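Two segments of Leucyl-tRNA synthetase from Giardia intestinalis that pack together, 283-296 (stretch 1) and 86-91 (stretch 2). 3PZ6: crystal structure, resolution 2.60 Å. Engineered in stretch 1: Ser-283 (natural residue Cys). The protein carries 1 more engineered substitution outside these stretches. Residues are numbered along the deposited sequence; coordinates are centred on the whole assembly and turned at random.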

# COMPACT_ATOMS: atom_id res chain seq x y z
N SER A 283 -11.08 -18.26 -10.25
CA SER A 283 -10.66 -18.68 -8.92
C SER A 283 -9.32 -18.05 -8.55
O SER A 283 -8.59 -17.56 -9.42
CB SER A 283 -10.59 -20.21 -8.81
OG SER A 283 -9.32 -20.70 -9.22
N VAL A 284 -8.99 -18.07 -7.26
CA VAL A 284 -7.74 -17.47 -6.78
C VAL A 284 -6.50 -18.22 -7.31
O VAL A 284 -5.57 -17.59 -7.80
CB VAL A 284 -7.73 -17.34 -5.24
CG1 VAL A 284 -6.32 -17.14 -4.71
CG2 VAL A 284 -8.62 -16.19 -4.81
N LYS A 285 -6.51 -19.55 -7.21
CA LYS A 285 -5.40 -20.38 -7.69
C LYS A 285 -5.07 -20.10 -9.16
O LYS A 285 -3.89 -19.95 -9.51
CB LYS A 285 -5.69 -21.87 -7.47
N ASP A 286 -6.10 -19.99 -10.00
CA ASP A 286 -5.91 -19.85 -11.45
C ASP A 286 -5.48 -18.47 -11.92
O ASP A 286 -4.78 -18.35 -12.93
CB ASP A 286 -7.18 -20.28 -12.21
CG ASP A 286 -7.41 -21.78 -12.18
OD1 ASP A 286 -6.50 -22.55 -11.78
OD2 ASP A 286 -8.52 -22.21 -12.56
N CYS A 287 -5.89 -17.42 -11.22
CA CYS A 287 -5.58 -16.07 -11.68
C CYS A 287 -4.50 -15.36 -10.86
O CYS A 287 -4.22 -14.18 -11.08
CB CYS A 287 -6.85 -15.22 -11.81
SG CYS A 287 -7.47 -14.48 -10.29
N LYS A 288 -3.89 -16.09 -9.94
CA LYS A 288 -2.79 -15.57 -9.12
C LYS A 288 -1.61 -15.19 -10.01
O LYS A 288 -1.11 -14.07 -9.94
CB LYS A 288 -2.36 -16.61 -8.07
CG LYS A 288 -1.46 -16.08 -6.96
CD LYS A 288 -1.07 -17.20 -6.01
CE LYS A 288 -0.05 -16.73 -4.97
NZ LYS A 288 -0.70 -16.07 -3.82
N GLN A 289 -1.19 -16.12 -10.87
CA GLN A 289 -0.14 -15.86 -11.86
C GLN A 289 -0.54 -14.79 -12.87
O GLN A 289 0.31 -14.09 -13.41
CB GLN A 289 0.26 -17.15 -12.58
N SER A 290 -1.84 -14.67 -13.11
CA SER A 290 -2.37 -13.75 -14.11
C SER A 290 -2.35 -12.31 -13.64
O SER A 290 -2.04 -11.41 -14.42
CB SER A 290 -3.80 -14.13 -14.48
OG SER A 290 -3.83 -15.42 -15.06
N CYS A 291 -2.70 -12.09 -12.37
CA CYS A 291 -2.68 -10.76 -11.77
C CYS A 291 -1.26 -10.22 -11.71
O CYS A 291 -1.04 -9.03 -11.91
CB CYS A 291 -3.31 -10.77 -10.37
SG CYS A 291 -5.06 -10.32 -10.35
N ARG A 292 -0.30 -11.12 -11.45
CA ARG A 292 1.12 -10.79 -11.51
C ARG A 292 1.47 -10.16 -12.86
O ARG A 292 2.01 -9.06 -12.92
CB ARG A 292 1.97 -12.04 -11.26
CG ARG A 292 3.45 -11.75 -11.10
CD ARG A 292 4.31 -12.99 -11.35
NE ARG A 292 5.72 -12.62 -11.56
CZ ARG A 292 6.24 -12.20 -12.71
NH1 ARG A 292 5.47 -12.08 -13.80
NH2 ARG A 292 7.53 -11.89 -12.79
N ASP A 293 1.13 -10.86 -13.95
CA ASP A 293 1.45 -10.42 -15.31
C ASP A 293 0.81 -9.09 -15.69
O ASP A 293 1.43 -8.27 -16.37
CB ASP A 293 1.07 -11.50 -16.33
CG ASP A 293 1.77 -12.83 -16.08
OD1 ASP A 293 2.75 -12.89 -15.30
OD2 ASP A 293 1.35 -13.84 -16.69
N LEU A 294 -0.43 -8.87 -15.26
CA LEU A 294 -1.14 -7.62 -15.53
C LEU A 294 -0.43 -6.45 -14.84
O LEU A 294 -0.29 -5.38 -15.43
CB LEU A 294 -2.61 -7.71 -15.08
CG LEU A 294 -3.54 -6.50 -15.24
CD1 LEU A 294 -3.70 -6.05 -16.69
CD2 LEU A 294 -4.91 -6.78 -14.62
N LEU A 295 0.02 -6.68 -13.61
CA LEU A 295 0.75 -5.67 -12.84
C LEU A 295 2.03 -5.24 -13.55
O LEU A 295 2.41 -4.07 -13.51
CB LEU A 295 1.05 -6.17 -11.42
CG LEU A 295 -0.08 -6.16 -10.38
CD1 LEU A 295 0.18 -7.20 -9.30
CD2 LEU A 295 -0.28 -4.79 -9.76
N VAL A 296 2.69 -6.21 -14.20
CA VAL A 296 3.93 -5.96 -14.93
C VAL A 296 3.68 -5.20 -16.24
O VAL A 296 4.46 -4.34 -16.61
CB VAL A 296 4.74 -7.27 -15.18
CG1 VAL A 296 6.14 -6.96 -15.70
CG2 VAL A 296 4.85 -8.11 -13.91
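Stretch 2, residues 86-91: TLRPET

The one charged side chain that stretch 1 sends across this contact, Lys-288, grips stretch 2 at two points: its NZ donates a hydrogen bond to the backbone O of Leu-87 (3.3 Å) and forms a salt bridge with OE1 of Glu-90 (3.6 Å). The CA-to-CB bond of Lys-288 points sideways, but the chain is extended through chi1 to chi3 (all t) and turns at chi4 (p, 84°), so that its amino group comes nearer to stretch 2. Within stretch 2, OE2 of Glu-90 also accepts from Arg-88: NE and NH2 of Arg-88 each donate to OE2 of Glu-90 at 3.1 Å, both bonds being part of one salt bridge. The carboxylate is thus shared by a lysine from the helix and an arginine from its own stretch.

Stretch 2, TLRPET, has the beta conformation at Thr-86 and then leaves it. Arg-88 (phi/psi -127/72) leads into a compact bend in which Pro-89, Glu-90 and Thr-91 all have negative phi and psi. The bend is closed by Thr-91, whose N and OG1 both donate to O of Arg-88, at 3.2 and 2.7 Å; just before it, N of Arg-88 donates to OG1 of Thr-86 at 3.0 Å. The register runs counter to that of the helix: CA of Lys-288 lies 5.5 Å from CA of Glu-90, and CA of Arg-292, one turn later, lies 6.0 Å from CA of the preceding residue, Pro-89. No backbone-to-backbone hydrogen bond joins the two stretches.

Pro-89 and Glu-90 point toward the helix and account for most of the area covered on stretch 2. The proline ring packs along successive turns: its CG is 3.8 Å from O of Lys-288, while its CB is 4.4 Å from CB of Cys-291 and 3.8 Å from CD1 of Leu-295. Both Cys-291 and Leu-295 point toward stretch 2, one turn apart, and so present an apolar surface to the ring. SG of Cys-291 approaches CA of Glu-90 at 4.1 Å. Nearer the start of the helix, CG1 of Val-284 is 3.9 Å from OE2 of Glu-90. Arg-292 adds little: its end leads away, and its NH1 forms a salt bridge with OD1 of Asp-293 (3.2 Å).

The engineered Ser-283 caps the helix from outside the contact, its OG accepting a weak hydrogen bond from N of Asp-286 (3.4 Å). In all, 384 Å² is buried between the two stretches.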

# COMPACT_ATOMS: atom_id res chain seq x y z
N THR A 86 4.57 -7.76 -1.60
CA THR A 86 3.42 -8.63 -1.39
C THR A 86 3.64 -9.98 -2.04
O THR A 86 4.30 -10.09 -3.08
CB THR A 86 2.08 -7.99 -1.89
OG1 THR A 86 0.99 -8.87 -1.61
CG2 THR A 86 2.12 -7.71 -3.38
N LEU A 87 3.09 -11.01 -1.42
CA LEU A 87 3.10 -12.35 -1.97
C LEU A 87 1.73 -12.69 -2.54
O LEU A 87 1.53 -13.78 -3.08
CB LEU A 87 3.50 -13.36 -0.90
CG LEU A 87 4.96 -13.37 -0.44
CD1 LEU A 87 5.12 -14.22 0.82
CD2 LEU A 87 5.89 -13.87 -1.55
N ARG A 88 0.80 -11.75 -2.42
CA ARG A 88 -0.60 -11.98 -2.78
C ARG A 88 -1.13 -10.93 -3.74
O ARG A 88 -1.95 -10.10 -3.35
CB ARG A 88 -1.47 -12.02 -1.52
CG ARG A 88 -1.07 -13.05 -0.47
CD ARG A 88 -2.24 -13.30 0.47
NE ARG A 88 -3.35 -13.92 -0.25
CZ ARG A 88 -4.57 -14.09 0.23
NH1 ARG A 88 -4.89 -13.68 1.46
NH2 ARG A 88 -5.50 -14.68 -0.52
N PRO A 89 -0.69 -10.97 -5.01
CA PRO A 89 -1.07 -9.94 -5.99
C PRO A 89 -2.57 -9.95 -6.35
O PRO A 89 -3.07 -8.95 -6.87
CB PRO A 89 -0.23 -10.30 -7.21
CG PRO A 89 0.01 -11.76 -7.09
CD PRO A 89 0.17 -12.00 -5.62
N GLU A 90 -3.26 -11.06 -6.08
CA GLU A 90 -4.69 -11.16 -6.38
C GLU A 90 -5.56 -10.32 -5.42
O GLU A 90 -6.69 -9.97 -5.75
CB GLU A 90 -5.14 -12.63 -6.40
CG GLU A 90 -5.32 -13.29 -5.02
CD GLU A 90 -4.01 -13.71 -4.34
OE1 GLU A 90 -2.91 -13.46 -4.90
OE2 GLU A 90 -4.10 -14.29 -3.24
N THR A 91 -5.01 -10.01 -4.24
CA THR A 91 -5.71 -9.22 -3.24
C THR A 91 -5.57 -7.71 -3.48
O THR A 91 -6.15 -6.90 -2.74
CB THR A 91 -5.25 -9.55 -1.80
OG1 THR A 91 -3.85 -9.30 -1.68
CG2 THR A 91 -5.54 -11.00 -1.41